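Local coordinates for protein N-acetylneuraminate lyase (Peptoclostridium difficile, PDB 4WOZ) that is a lyase of the dihydrodipicolinate synthetase family, with a TIM-barrel fold and four chains in its assembly, at residues V24-E29 with Y278-M283; Y147-L152 with K175-D180; E98-A103 with N134-S139. One frame throughout, in Å; residues are numbered along the deposited sequence.

Interaction 1. Residues V24-E29 with Y278-M283; sequences VSFDKE and YCRQPM
Phe-26 and Tyr-278 bring the two loops together, with their CA atoms 5.1 Å apart, and a single backbone hydrogen bond joins the segments: Tyr-278 N donates to Phe-26 O at 2.9 Å, almost straight at 170°. Beyond this pair the chains spread, and a water spans the gap by donating to Asp-27 O and Cys-279 O. Phe-26 rests against the same partner, its CB 3.2 Å from Tyr-278 O, an oxygen that also lies in plane at the edge of its ring and is bound by Lys-266. Lys-28 uses its carbon chain: CB sits 3.4 Å from Tyr-278 CE2, and CG, anti to the backbone N (chi1 -170°), lies over one face of the Tyr-278 ring, offset toward the rim, in a CH-pi contact. A long aliphatic stem ending in an ammonium suits this exposed site. Arg-280 crosses Phe-26 at about a right angle, NH2 standing 3.8 Å from Phe-26 CE1, while the same nitrogen bonds Gly-30 O and forms a salt bridge with Glu-69. The contact ties the loop after the first barrel strand to the C-terminal helical region that follows the eighth, an addition to the TIM barrel found in the dihydrodipicolinate synthetase family.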
ATOM      1  N   VAL A  24      20.496 -13.116  19.053  1.00 34.58           N
ATOM      2  CA  VAL A  24      21.930 -13.247  19.216  1.00 34.49           C
ATOM      3  C   VAL A  24      22.427 -12.162  20.163  1.00 36.32           C
ATOM      4  O   VAL A  24      21.813 -11.101  20.281  1.00 34.63           O
ATOM      5  CB  VAL A  24      22.640 -13.137  17.854  1.00 34.09           C
ATOM      6  CG1 VAL A  24      24.152 -13.122  18.044  1.00 33.50           C
ATOM      7  CG2 VAL A  24      22.225 -14.312  16.968  1.00 32.48           C
ATOM      8  N   SER A  25      23.527 -12.441  20.852  1.00 36.60           N
ATOM      9  CA  SER A  25      24.099 -11.485  21.784  1.00 38.50           C
ATOM     10  C   SER A  25      25.227 -10.726  21.094  1.00 39.09           C
ATOM     11  O   SER A  25      26.039 -11.320  20.387  1.00 39.61           O
ATOM     12  CB  SER A  25      24.635 -12.214  23.020  1.00 39.03           C
ATOM     13  OG  SER A  25      25.183 -11.302  23.956  1.00 36.83           O
ATOM     14  N   PHE A  26      25.259  -9.414  21.294  1.00 39.47           N
ATOM     15  CA  PHE A  26      26.284  -8.558  20.704  1.00 40.36           C
ATOM     16  C   PHE A  26      26.792  -7.608  21.775  1.00 40.73           C
ATOM     17  O   PHE A  26      26.040  -7.227  22.674  1.00 39.43           O
ATOM     18  CB  PHE A  26      25.702  -7.720  19.558  1.00 40.41           C
ATOM     19  CG  PHE A  26      25.241  -8.525  18.381  1.00 40.48           C
ATOM     20  CD1 PHE A  26      26.162  -9.173  17.562  1.00 42.21           C
ATOM     21  CD2 PHE A  26      23.887  -8.635  18.087  1.00 40.50           C
ATOM     22  CE1 PHE A  26      25.738  -9.923  16.464  1.00 42.03           C
ATOM     23  CE2 PHE A  26      23.451  -9.381  16.993  1.00 41.38           C
ATOM     24  CZ  PHE A  26      24.380 -10.026  16.180  1.00 41.78           C
ATOM     25  N   ASP A  27      28.065  -7.233  21.690  1.00 44.39           N
ATOM     26  CA  ASP A  27      28.623  -6.288  22.648  1.00 48.35           C
ATOM     27  C   ASP A  27      28.355  -4.896  22.088  1.00 50.80           C
ATOM     28  O   ASP A  27      27.724  -4.762  21.039  1.00 50.88           O
ATOM     29  CB  ASP A  27      30.130  -6.502  22.831  1.00 49.65           C
ATOM     30  CG  ASP A  27      30.903  -6.381  21.536  1.00 50.09           C
ATOM     31  OD1 ASP A  27      30.582  -5.485  20.729  1.00 50.86           O
ATOM     32  OD2 ASP A  27      31.844  -7.177  21.334  1.00 50.45           O
ATOM     33  N   LYS A  28      28.832  -3.863  22.776  1.00 52.52           N
ATOM     34  CA  LYS A  28      28.609  -2.496  22.320  1.00 54.79           C
ATOM     35  C   LYS A  28      29.333  -2.201  21.012  1.00 55.48           C
ATOM     36  O   LYS A  28      28.947  -1.294  20.276  1.00 56.87           O
ATOM     37  CB  LYS A  28      29.045  -1.497  23.395  1.00 55.29           C
ATOM     38  CG  LYS A  28      28.633  -0.070  23.089  1.00 56.44           C
ATOM     39  CD  LYS A  28      28.942   0.857  24.245  1.00 56.81           C
ATOM     40  CE  LYS A  28      28.446   2.263  23.961  1.00 58.07           C
ATOM     41  NZ  LYS A  28      28.717   3.176  25.103  1.00 59.53           N
ATOM     42  N   GLU A  29      30.381  -2.965  20.723  1.00 56.34           N
ATOM     43  CA  GLU A  29      31.138  -2.777  19.491  1.00 56.75           C
ATOM     44  C   GLU A  29      30.494  -3.567  18.355  1.00 55.77           C
ATOM     45  O   GLU A  29      30.979  -3.554  17.224  1.00 56.32           O
ATOM     46  CB  GLU A  29      32.594  -3.227  19.668  1.00 59.17           C
ATOM     47  CG  GLU A  29      33.363  -2.483  20.757  1.00 63.50           C
ATOM     48  CD  GLU A  29      34.877  -2.599  20.598  1.00 66.16           C
ATOM     49  OE1 GLU A  29      35.403  -3.735  20.578  1.00 66.88           O
ATOM     50  OE2 GLU A  29      35.543  -1.544  20.492  1.00 67.11           O
ATOM     51  N   TYR A 278      23.588  -5.886  23.260  1.00 36.62           N
ATOM     52  CA  TYR A 278      23.118  -4.858  22.338  1.00 38.84           C
ATOM     53  C   TYR A 278      22.624  -5.389  21.001  1.00 37.36           C
ATOM     54  O   TYR A 278      22.911  -6.522  20.616  1.00 35.85           O
ATOM     55  CB  TYR A 278      24.256  -3.879  22.038  1.00 41.61           C
ATOM     56  CG  TYR A 278      24.789  -3.121  23.227  1.00 43.26           C
ATOM     57  CD1 TYR A 278      24.186  -1.939  23.649  1.00 43.93           C
ATOM     58  CD2 TYR A 278      25.912  -3.571  23.916  1.00 43.78           C
ATOM     59  CE1 TYR A 278      24.692  -1.219  24.727  1.00 46.60           C
ATOM     60  CE2 TYR A 278      26.427  -2.859  24.997  1.00 46.32           C
ATOM     61  CZ  TYR A 278      25.811  -1.684  25.395  1.00 45.91           C
ATOM     62  OH  TYR A 278      26.311  -0.969  26.457  1.00 49.78           O
ATOM     63  N   CYS A 279      21.878  -4.543  20.300  1.00 36.46           N
ATOM     64  CA  CYS A 279      21.387  -4.864  18.965  1.00 37.35           C
ATOM     65  C   CYS A 279      22.470  -4.277  18.081  1.00 37.05           C
ATOM     66  O   CYS A 279      23.185  -3.366  18.504  1.00 36.97           O
ATOM     67  CB  CYS A 279      20.066  -4.152  18.670  1.00 37.73           C
ATOM     68  SG  CYS A 279      18.703  -4.605  19.749  1.00 37.67           S
ATOM     69  N   ARG A 280      22.613  -4.786  16.867  1.00 37.30           N
ATOM     70  CA  ARG A 280      23.632  -4.248  15.983  1.00 39.56           C
ATOM     71  C   ARG A 280      23.167  -2.972  15.283  1.00 38.33           C
ATOM     72  O   ARG A 280      22.016  -2.871  14.856  1.00 38.96           O
ATOM     73  CB  ARG A 280      24.043  -5.285  14.940  1.00 42.06           C
ATOM     74  CG  ARG A 280      25.024  -4.727  13.926  1.00 46.59           C
ATOM     75  CD  ARG A 280      25.674  -5.816  13.103  1.00 46.62           C
ATOM     76  NE  ARG A 280      26.580  -6.622  13.905  1.00 45.44           N
ATOM     77  CZ  ARG A 280      27.458  -7.475  13.391  1.00 44.81           C
ATOM     78  NH1 ARG A 280      27.543  -7.624  12.078  1.00 44.78           N
ATOM     79  NH2 ARG A 280      28.250  -8.175  14.187  1.00 45.93           N
ATOM     80  N   GLN A 281      24.063  -1.994  15.186  1.00 37.35           N
ATOM     81  CA  GLN A 281      23.748  -0.733  14.522  1.00 38.23           C
ATOM     82  C   GLN A 281      23.388  -1.065  13.074  1.00 37.80           C
ATOM     83  O   GLN A 281      23.850  -2.070  12.536  1.00 39.24           O
ATOM     84  CB  GLN A 281      24.961   0.204  14.554  1.00 38.56           C
ATOM     85  CG  GLN A 281      25.280   0.809  15.919  1.00 38.25           C
ATOM     86  CD  GLN A 281      24.188   1.739  16.412  1.00 39.67           C
ATOM     87  OE1 GLN A 281      23.413   2.272  15.621  1.00 38.99           O
ATOM     88  NE2 GLN A 281      24.131   1.950  17.724  1.00 39.56           N
ATOM     89  N   PRO A 282      22.587  -0.213  12.413  1.00 36.91           N
ATOM     90  CA  PRO A 282      22.000   1.034  12.911  1.00 35.99           C
ATOM     91  C   PRO A 282      20.813   0.927  13.873  1.00 35.29           C
ATOM     92  O   PRO A 282      20.100   1.911  14.080  1.00 32.42           O
ATOM     93  CB  PRO A 282      21.645   1.771  11.625  1.00 35.81           C
ATOM     94  CG  PRO A 282      21.216   0.655  10.736  1.00 35.87           C
ATOM     95  CD  PRO A 282      22.289  -0.389  10.980  1.00 36.07           C
ATOM     96  N   MET A 283      20.569  -0.254  14.437  1.00 35.57           N
ATOM     97  CA  MET A 283      19.490  -0.373  15.411  1.00 36.24           C
ATOM     98  C   MET A 283      20.030   0.389  16.613  1.00 35.00           C
ATOM     99  O   MET A 283      21.126   0.114  17.085  1.00 35.34           O
ATOM    100  CB  MET A 283      19.212  -1.839  15.766  1.00 37.80           C
ATOM    101  CG  MET A 283      18.303  -2.544  14.758  1.00 40.73           C
ATOM    102  SD  MET A 283      17.754  -4.168  15.299  1.00 45.35           S
ATOM    103  CE  MET A 283      17.844  -5.090  13.777  1.00 43.60           C
TER
HETATM  104  O   HOH W   1      25.902  -3.316  18.823  1.00 50.26           O

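Interaction 2. Residues Y147-L152 with K175-D180; sequences YSIPFL and KFTAAD
Tyr-147 and Lys-175 form a parallel beta bridge at the C-terminal ends of two neighbouring barrel strands, 144-147 and 171-176, and the contact continues into the loops beyond; residues 147-150 and 175-178 run within 8° of each other. Of the backbone bonds about this bridge, Ser-148 N to Lys-175 O is weak, at 3.5 Å; Lys-175 is also bonded to the backbone of Ile-146. The two bridge side chains leave the same face of the sheet and lie side by side, pointing the same way. Lys-175 CD, CE and NZ pass the CD1-CE1-CZ side of the tyrosine ring, with Lys-175 CD 3.3 Å from Tyr-147 CD1 and Lys-175 NZ 3.1 Å from Tyr-147 CE1. Phe-176 turns to helix 181-190 on the outside, consistent with Tyr-147 and Lys-175 facing the interior of a TIM barrel, at the strand ends where active sites of this fold lie. On one face of the tyrosine ring sits Ile-149 CG2, and Tyr-121 of a second subunit also packs on both residues. Thr-177 has OG1 anti to the carbonyl carbon (chi1 -51°), which sets this oxygen in plane at the edge of the Tyr-147 ring; it is buried with no polar partner in the model. Its methyl, Thr-177 CG2, meets Ile-149 CD1 at 3.5 Å, two branched side chains lying alongside. Farther out, small Ala-178 admits the rigid ring of Pro-150, with Ala-178 CB 3.9 Å from Pro-150 CD.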
ATOM      1  N   TYR A 147       9.410 -19.539   4.373  1.00 44.73           N
ATOM      2  CA  TYR A 147       9.292 -18.409   5.302  1.00 47.82           C
ATOM      3  C   TYR A 147       8.835 -17.178   4.510  1.00 50.29           C
ATOM      4  O   TYR A 147       9.645 -16.494   3.888  1.00 50.70           O
ATOM      5  CB  TYR A 147      10.644 -18.168   5.987  1.00 48.46           C
ATOM      6  CG  TYR A 147      10.709 -16.980   6.926  1.00 50.13           C
ATOM      7  CD1 TYR A 147       9.573 -16.516   7.588  1.00 52.72           C
ATOM      8  CD2 TYR A 147      11.922 -16.337   7.176  1.00 51.47           C
ATOM      9  CE1 TYR A 147       9.643 -15.438   8.476  1.00 52.13           C
ATOM     10  CE2 TYR A 147      12.004 -15.260   8.064  1.00 52.07           C
ATOM     11  CZ  TYR A 147      10.860 -14.816   8.707  1.00 52.28           C
ATOM     12  OH  TYR A 147      10.931 -13.745   9.573  1.00 51.17           O
ATOM     13  N   SER A 148       7.532 -16.902   4.550  1.00 54.20           N
ATOM     14  CA  SER A 148       6.923 -15.792   3.805  1.00 58.07           C
ATOM     15  C   SER A 148       7.167 -14.352   4.281  1.00 60.87           C
ATOM     16  O   SER A 148       7.608 -13.507   3.494  1.00 61.09           O
ATOM     17  CB  SER A 148       5.412 -16.026   3.691  1.00 57.32           C
ATOM     18  OG  SER A 148       4.806 -15.036   2.880  1.00 57.63           O
ATOM     19  N   ILE A 149       6.860 -14.073   5.548  1.00 62.66           N
ATOM     20  CA  ILE A 149       7.036 -12.738   6.143  1.00 65.15           C
ATOM     21  C   ILE A 149       6.786 -11.559   5.179  1.00 66.68           C
ATOM     22  O   ILE A 149       7.666 -10.725   4.954  1.00 66.93           O
ATOM     23  CB  ILE A 149       8.464 -12.598   6.781  1.00 64.68           C
ATOM     24  CG1 ILE A 149       8.630 -11.222   7.436  1.00 64.60           C
ATOM     25  CG2 ILE A 149       9.539 -12.812   5.727  1.00 64.31           C
ATOM     26  CD1 ILE A 149       7.677 -10.957   8.586  1.00 64.73           C
ATOM     27  N   PRO A 150       5.570 -11.473   4.605  1.00 67.70           N
ATOM     28  CA  PRO A 150       5.218 -10.394   3.671  1.00 68.56           C
ATOM     29  C   PRO A 150       5.277  -8.999   4.294  1.00 69.38           C
ATOM     30  O   PRO A 150       5.322  -7.993   3.585  1.00 69.83           O
ATOM     31  CB  PRO A 150       3.799 -10.761   3.238  1.00 68.56           C
ATOM     32  CG  PRO A 150       3.784 -12.255   3.354  1.00 68.84           C
ATOM     33  CD  PRO A 150       4.488 -12.469   4.673  1.00 68.28           C
ATOM     34  N   PHE A 151       5.272  -8.949   5.622  1.00 69.87           N
ATOM     35  CA  PHE A 151       5.315  -7.686   6.350  1.00 69.86           C
ATOM     36  C   PHE A 151       6.636  -6.939   6.157  1.00 69.27           C
ATOM     37  O   PHE A 151       6.663  -5.708   6.147  1.00 68.33           O
ATOM     38  CB  PHE A 151       5.080  -7.941   7.843  1.00 70.68           C
ATOM     39  CG  PHE A 151       5.157  -6.702   8.691  1.00 71.70           C
ATOM     40  CD1 PHE A 151       4.297  -5.632   8.465  1.00 72.36           C
ATOM     41  CD2 PHE A 151       6.088  -6.607   9.722  1.00 72.66           C
ATOM     42  CE1 PHE A 151       4.362  -4.482   9.254  1.00 73.29           C
ATOM     43  CE2 PHE A 151       6.162  -5.463  10.519  1.00 73.23           C
ATOM     44  CZ  PHE A 151       5.297  -4.398  10.284  1.00 73.29           C
ATOM     45  N   LEU A 152       7.726  -7.687   6.002  1.00 68.51           N
ATOM     46  CA  LEU A 152       9.043  -7.082   5.824  1.00 67.66           C
ATOM     47  C   LEU A 152       9.608  -7.291   4.419  1.00 67.28           C
ATOM     48  O   LEU A 152      10.584  -6.647   4.036  1.00 67.50           O
ATOM     49  CB  LEU A 152      10.027  -7.653   6.854  1.00 67.37           C
ATOM     50  CG  LEU A 152       9.659  -7.548   8.339  1.00 67.10           C
ATOM     51  CD1 LEU A 152      10.771  -8.162   9.181  1.00 65.96           C
ATOM     52  CD2 LEU A 152       9.443  -6.090   8.721  1.00 66.51           C
ATOM     53  N   LYS A 175       6.208 -21.240   7.245  1.00 32.81           N
ATOM     54  CA  LYS A 175       6.104 -20.377   8.414  1.00 35.89           C
ATOM     55  C   LYS A 175       5.268 -19.215   7.905  1.00 38.54           C
ATOM     56  O   LYS A 175       5.762 -18.357   7.171  1.00 39.07           O
ATOM     57  CB  LYS A 175       7.472 -19.867   8.862  1.00 36.53           C
ATOM     58  CG  LYS A 175       7.382 -18.860   9.999  1.00 37.69           C
ATOM     59  CD  LYS A 175       8.724 -18.221  10.295  1.00 41.10           C
ATOM     60  CE  LYS A 175       8.574 -17.046  11.255  1.00 41.86           C
ATOM     61  NZ  LYS A 175       9.873 -16.347  11.479  1.00 44.75           N
ATOM     62  N   PHE A 176       3.997 -19.211   8.286  1.00 39.93           N
ATOM     63  CA  PHE A 176       3.044 -18.197   7.857  1.00 43.85           C
ATOM     64  C   PHE A 176       3.109 -16.972   8.757  1.00 45.68           C
ATOM     65  O   PHE A 176       2.551 -16.982   9.852  1.00 45.98           O
ATOM     66  CB  PHE A 176       1.634 -18.796   7.908  1.00 45.68           C
ATOM     67  CG  PHE A 176       0.654 -18.140   6.979  1.00 48.19           C
ATOM     68  CD1 PHE A 176       0.728 -18.356   5.605  1.00 49.51           C
ATOM     69  CD2 PHE A 176      -0.347 -17.309   7.477  1.00 48.22           C
ATOM     70  CE1 PHE A 176      -0.181 -17.754   4.740  1.00 50.03           C
ATOM     71  CE2 PHE A 176      -1.261 -16.701   6.623  1.00 49.03           C
ATOM     72  CZ  PHE A 176      -1.179 -16.924   5.250  1.00 50.38           C
ATOM     73  N   THR A 177       3.778 -15.915   8.303  1.00 47.20           N
ATOM     74  CA  THR A 177       3.884 -14.703   9.111  1.00 50.34           C
ATOM     75  C   THR A 177       3.060 -13.540   8.548  1.00 50.12           C
ATOM     76  O   THR A 177       3.413 -12.375   8.718  1.00 49.81           O
ATOM     77  CB  THR A 177       5.364 -14.266   9.269  1.00 51.58           C
ATOM     78  OG1 THR A 177       6.143 -15.383   9.715  1.00 53.14           O
ATOM     79  CG2 THR A 177       5.491 -13.152  10.307  1.00 53.99           C
ATOM     80  N   ALA A 178       1.957 -13.870   7.879  1.00 50.48           N
ATOM     81  CA  ALA A 178       1.060 -12.869   7.303  1.00 49.90           C
ATOM     82  C   ALA A 178      -0.279 -12.972   8.029  1.00 50.15           C
ATOM     83  O   ALA A 178      -0.775 -14.070   8.267  1.00 52.24           O
ATOM     84  CB  ALA A 178       0.871 -13.126   5.817  1.00 51.12           C
ATOM     85  N   ALA A 179      -0.869 -11.832   8.372  1.00 49.40           N
ATOM     86  CA  ALA A 179      -2.136 -11.819   9.099  1.00 47.92           C
ATOM     87  C   ALA A 179      -3.381 -12.098   8.258  1.00 45.53           C
ATOM     88  O   ALA A 179      -4.449 -11.551   8.533  1.00 47.06           O
ATOM     89  CB  ALA A 179      -2.296 -10.488   9.827  1.00 48.53           C
ATOM     90  N   ASP A 180      -3.252 -12.952   7.246  1.00 42.45           N
ATOM     91  CA  ASP A 180      -4.389 -13.292   6.392  1.00 36.41           C
ATOM     92  C   ASP A 180      -4.911 -14.652   6.832  1.00 34.48           C
ATOM     93  O   ASP A 180      -4.432 -15.687   6.368  1.00 31.64           O
ATOM     94  CB  ASP A 180      -3.954 -13.366   4.928  1.00 39.94           C
ATOM     95  CG  ASP A 180      -5.129 -13.530   3.972  1.00 39.80           C
ATOM     96  OD1 ASP A 180      -6.159 -14.112   4.372  1.00 41.37           O
ATOM     97  OD2 ASP A 180      -5.015 -13.085   2.813  1.00 40.89           O
TER

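Interaction 3. Residues E98-A103 with N134-S139; sequences EAVELA and NTIINS
Val-100 has CG1 anti to its backbone N (chi1 177°), and this torsion sends its two methyls to different partners on segment 134-139: CG1 to Ser-139, CG2 to Thr-135. In Ile-136, chi1 (-67°) sets CG1 anti to the carbonyl carbon and CG2 anti to the backbone N, and an extended chi2 carries CD1 on toward Ala-99. Ile-136 CD1 lies 4.0 Å from Ala-99 CB, and Ile-136 CG2 lies 4.2 Å from Ala-103 CB, one helical turn on. Alanine suits both positions, because its single methyl leaves room for the larger isoleucine. Val-100 CG2 touches Thr-135 CG2 at 3.8 Å, the side chains crossing at about a right angle. Thr-135 thus offers its methyl to the neighbouring helix while its hydroxyl bonds His-131 O within its own. Ser-139 differs: its OG donates to Thr-135 O at 2.7 Å and is itself the atom that meets Val-100 CG1, at 3.4 Å. No hydrogen bond crosses between the segments; the contact is mostly methyl against methyl, with this hydroxyl at one end. The axes of helical segments 98-103 and 134-138 approach to 9.0 Å and run nearly parallel, crossing at -22°. Ile-136 also packs on Ile-114 and Ala-116 of strand 113-117, which connects the two helices in sequence. Adjacent, near-parallel helices packed side by side against the outer face of the barrel are characteristic of the TIM fold.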
ATOM      1  N   GLU A  98      25.021 -17.966  -1.073  1.00 39.25           N
ATOM      2  CA  GLU A  98      25.226 -18.029   0.368  1.00 39.50           C
ATOM      3  C   GLU A  98      24.194 -18.972   0.975  1.00 38.45           C
ATOM      4  O   GLU A  98      24.508 -19.765   1.863  1.00 38.39           O
ATOM      5  CB  GLU A  98      25.084 -16.640   1.004  1.00 40.11           C
ATOM      6  CG  GLU A  98      25.118 -16.661   2.532  1.00 41.87           C
ATOM      7  CD  GLU A  98      24.977 -15.280   3.157  1.00 43.05           C
ATOM      8  OE1 GLU A  98      24.022 -14.557   2.810  1.00 45.10           O
ATOM      9  OE2 GLU A  98      25.821 -14.917   4.004  1.00 45.75           O
ATOM     10  N   ALA A  99      22.964 -18.882   0.485  1.00 39.02           N
ATOM     11  CA  ALA A  99      21.882 -19.724   0.982  1.00 39.42           C
ATOM     12  C   ALA A  99      22.211 -21.198   0.804  1.00 39.35           C
ATOM     13  O   ALA A  99      22.060 -21.990   1.735  1.00 39.29           O
ATOM     14  CB  ALA A  99      20.581 -19.388   0.264  1.00 39.53           C
ATOM     15  N   VAL A 100      22.654 -21.569  -0.393  1.00 38.01           N
ATOM     16  CA  VAL A 100      22.999 -22.958  -0.662  1.00 38.96           C
ATOM     17  C   VAL A 100      24.191 -23.387   0.192  1.00 39.10           C
ATOM     18  O   VAL A 100      24.267 -24.530   0.634  1.00 39.41           O
ATOM     19  CB  VAL A 100      23.318 -23.179  -2.158  1.00 38.84           C
ATOM     20  CG1 VAL A 100      23.752 -24.616  -2.399  1.00 40.11           C
ATOM     21  CG2 VAL A 100      22.090 -22.868  -2.990  1.00 39.87           C
ATOM     22  N   GLU A 101      25.117 -22.470   0.440  1.00 38.80           N
ATOM     23  CA  GLU A 101      26.269 -22.813   1.260  1.00 39.25           C
ATOM     24  C   GLU A 101      25.848 -23.063   2.707  1.00 38.14           C
ATOM     25  O   GLU A 101      26.345 -23.984   3.360  1.00 37.18           O
ATOM     26  CB  GLU A 101      27.325 -21.702   1.214  1.00 39.26           C
ATOM     27  CG  GLU A 101      28.302 -21.751   2.385  1.00 43.56           C
ATOM     28  CD  GLU A 101      29.676 -21.184   2.061  1.00 46.41           C
ATOM     29  OE1 GLU A 101      29.766 -20.014   1.635  1.00 46.07           O
ATOM     30  OE2 GLU A 101      30.671 -21.919   2.243  1.00 50.50           O
ATOM     31  N   LEU A 102      24.928 -22.238   3.200  1.00 36.12           N
ATOM     32  CA  LEU A 102      24.448 -22.360   4.570  1.00 33.97           C
ATOM     33  C   LEU A 102      23.588 -23.606   4.750  1.00 32.54           C
ATOM     34  O   LEU A 102      23.583 -24.212   5.819  1.00 34.09           O
ATOM     35  CB  LEU A 102      23.656 -21.108   4.962  1.00 32.35           C
ATOM     36  CG  LEU A 102      24.451 -19.803   4.977  1.00 32.00           C
ATOM     37  CD1 LEU A 102      23.512 -18.636   5.227  1.00 33.68           C
ATOM     38  CD2 LEU A 102      25.526 -19.860   6.055  1.00 33.71           C
ATOM     39  N   ALA A 103      22.860 -23.987   3.708  1.00 32.12           N
ATOM     40  CA  ALA A 103      22.024 -25.177   3.780  1.00 33.81           C
ATOM     41  C   ALA A 103      22.938 -26.386   3.951  1.00 35.02           C
ATOM     42  O   ALA A 103      22.612 -27.323   4.681  1.00 35.71           O
ATOM     43  CB  ALA A 103      21.191 -25.323   2.513  1.00 31.57           C
ATOM     44  N   ASN A 134      13.781 -24.637  -4.819  1.00 42.16           N
ATOM     45  CA  ASN A 134      14.213 -25.944  -5.304  1.00 42.79           C
ATOM     46  C   ASN A 134      15.734 -26.060  -5.284  1.00 43.63           C
ATOM     47  O   ASN A 134      16.278 -27.086  -4.890  1.00 44.33           O
ATOM     48  CB  ASN A 134      13.706 -26.187  -6.725  1.00 42.87           C
ATOM     49  CG  ASN A 134      12.201 -26.339  -6.789  1.00 43.72           C
ATOM     50  OD1 ASN A 134      11.615 -27.136  -6.056  1.00 43.25           O
ATOM     51  ND2 ASN A 134      11.566 -25.579  -7.672  1.00 44.01           N
ATOM     52  N   THR A 135      16.419 -25.008  -5.715  1.00 43.28           N
ATOM     53  CA  THR A 135      17.872 -25.024  -5.726  1.00 43.60           C
ATOM     54  C   THR A 135      18.389 -25.281  -4.315  1.00 43.04           C
ATOM     55  O   THR A 135      19.261 -26.121  -4.103  1.00 43.67           O
ATOM     56  CB  THR A 135      18.445 -23.682  -6.242  1.00 45.23           C
ATOM     57  OG1 THR A 135      18.166 -23.549  -7.642  1.00 46.99           O
ATOM     58  CG2 THR A 135      19.946 -23.619  -6.028  1.00 46.33           C
ATOM     59  N   ILE A 136      17.839 -24.558  -3.350  1.00 41.34           N
ATOM     60  CA  ILE A 136      18.257 -24.706  -1.965  1.00 39.08           C
ATOM     61  C   ILE A 136      18.061 -26.113  -1.405  1.00 38.17           C
ATOM     62  O   ILE A 136      19.020 -26.745  -0.975  1.00 38.05           O
ATOM     63  CB  ILE A 136      17.506 -23.710  -1.052  1.00 36.86           C
ATOM     64  CG1 ILE A 136      17.926 -22.280  -1.395  1.00 36.27           C
ATOM     65  CG2 ILE A 136      17.791 -24.023   0.413  1.00 35.29           C
ATOM     66  CD1 ILE A 136      17.185 -21.222  -0.611  1.00 36.03           C
ATOM     67  N   ILE A 137      16.825 -26.602  -1.413  1.00 39.45           N
ATOM     68  CA  ILE A 137      16.526 -27.920  -0.851  1.00 39.67           C
ATOM     69  C   ILE A 137      17.040 -29.112  -1.650  1.00 41.25           C
ATOM     70  O   ILE A 137      17.277 -30.181  -1.084  1.00 40.12           O
ATOM     71  CB  ILE A 137      15.001 -28.103  -0.620  1.00 39.51           C
ATOM     72  CG1 ILE A 137      14.745 -29.329   0.263  1.00 37.29           C
ATOM     73  CG2 ILE A 137      14.282 -28.261  -1.956  1.00 39.36           C
ATOM     74  CD1 ILE A 137      15.392 -29.248   1.640  1.00 35.39           C
ATOM     75  N   ASN A 138      17.209 -28.947  -2.958  1.00 43.17           N
ATOM     76  CA  ASN A 138      17.705 -30.051  -3.773  1.00 44.81           C
ATOM     77  C   ASN A 138      19.214 -30.209  -3.604  1.00 45.69           C
ATOM     78  O   ASN A 138      19.778 -31.254  -3.936  1.00 45.45           O
ATOM     79  CB  ASN A 138      17.375 -29.839  -5.253  1.00 45.62           C
ATOM     80  CG  ASN A 138      15.882 -29.781  -5.515  1.00 47.43           C
ATOM     81  OD1 ASN A 138      15.099 -30.485  -4.872  1.00 47.06           O
ATOM     82  ND2 ASN A 138      15.481 -28.953  -6.475  1.00 46.80           N
ATOM     83  N   SER A 139      19.856 -29.171  -3.076  1.00 45.43           N
ATOM     84  CA  SER A 139      21.299 -29.185  -2.850  1.00 44.98           C
ATOM     85  C   SER A 139      21.707 -30.009  -1.636  1.00 44.68           C
ATOM     86  O   SER A 139      22.880 -30.344  -1.485  1.00 44.36           O
ATOM     87  CB  SER A 139      21.828 -27.761  -2.663  1.00 45.45           C
ATOM     88  OG  SER A 139      21.756 -27.016  -3.865  1.00 47.75           O
TER

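In the fold
The three contacts sample different layers of one TIM barrel, and none touches another. Interaction 2 lies deepest, its centre about 11 Å from that of the chain, where adjacent strands end; interactions 1 and 3 are each about 19 Å out. Interaction 3 joins neighbouring outer helices mainly by apolar contacts, with no hydrogen bond across, whereas interaction 1 joins loops through backbone and water bonds, with an exposed lysine at its margin. Interaction 2 mixes a beta bridge with buried polar side chains. Interactions 2 and 3 follow in series along the chain, both nested inside the long loop that interaction 1 closes. A second subunit reaches interactions 1 and 2, but no other chain touches interaction 3.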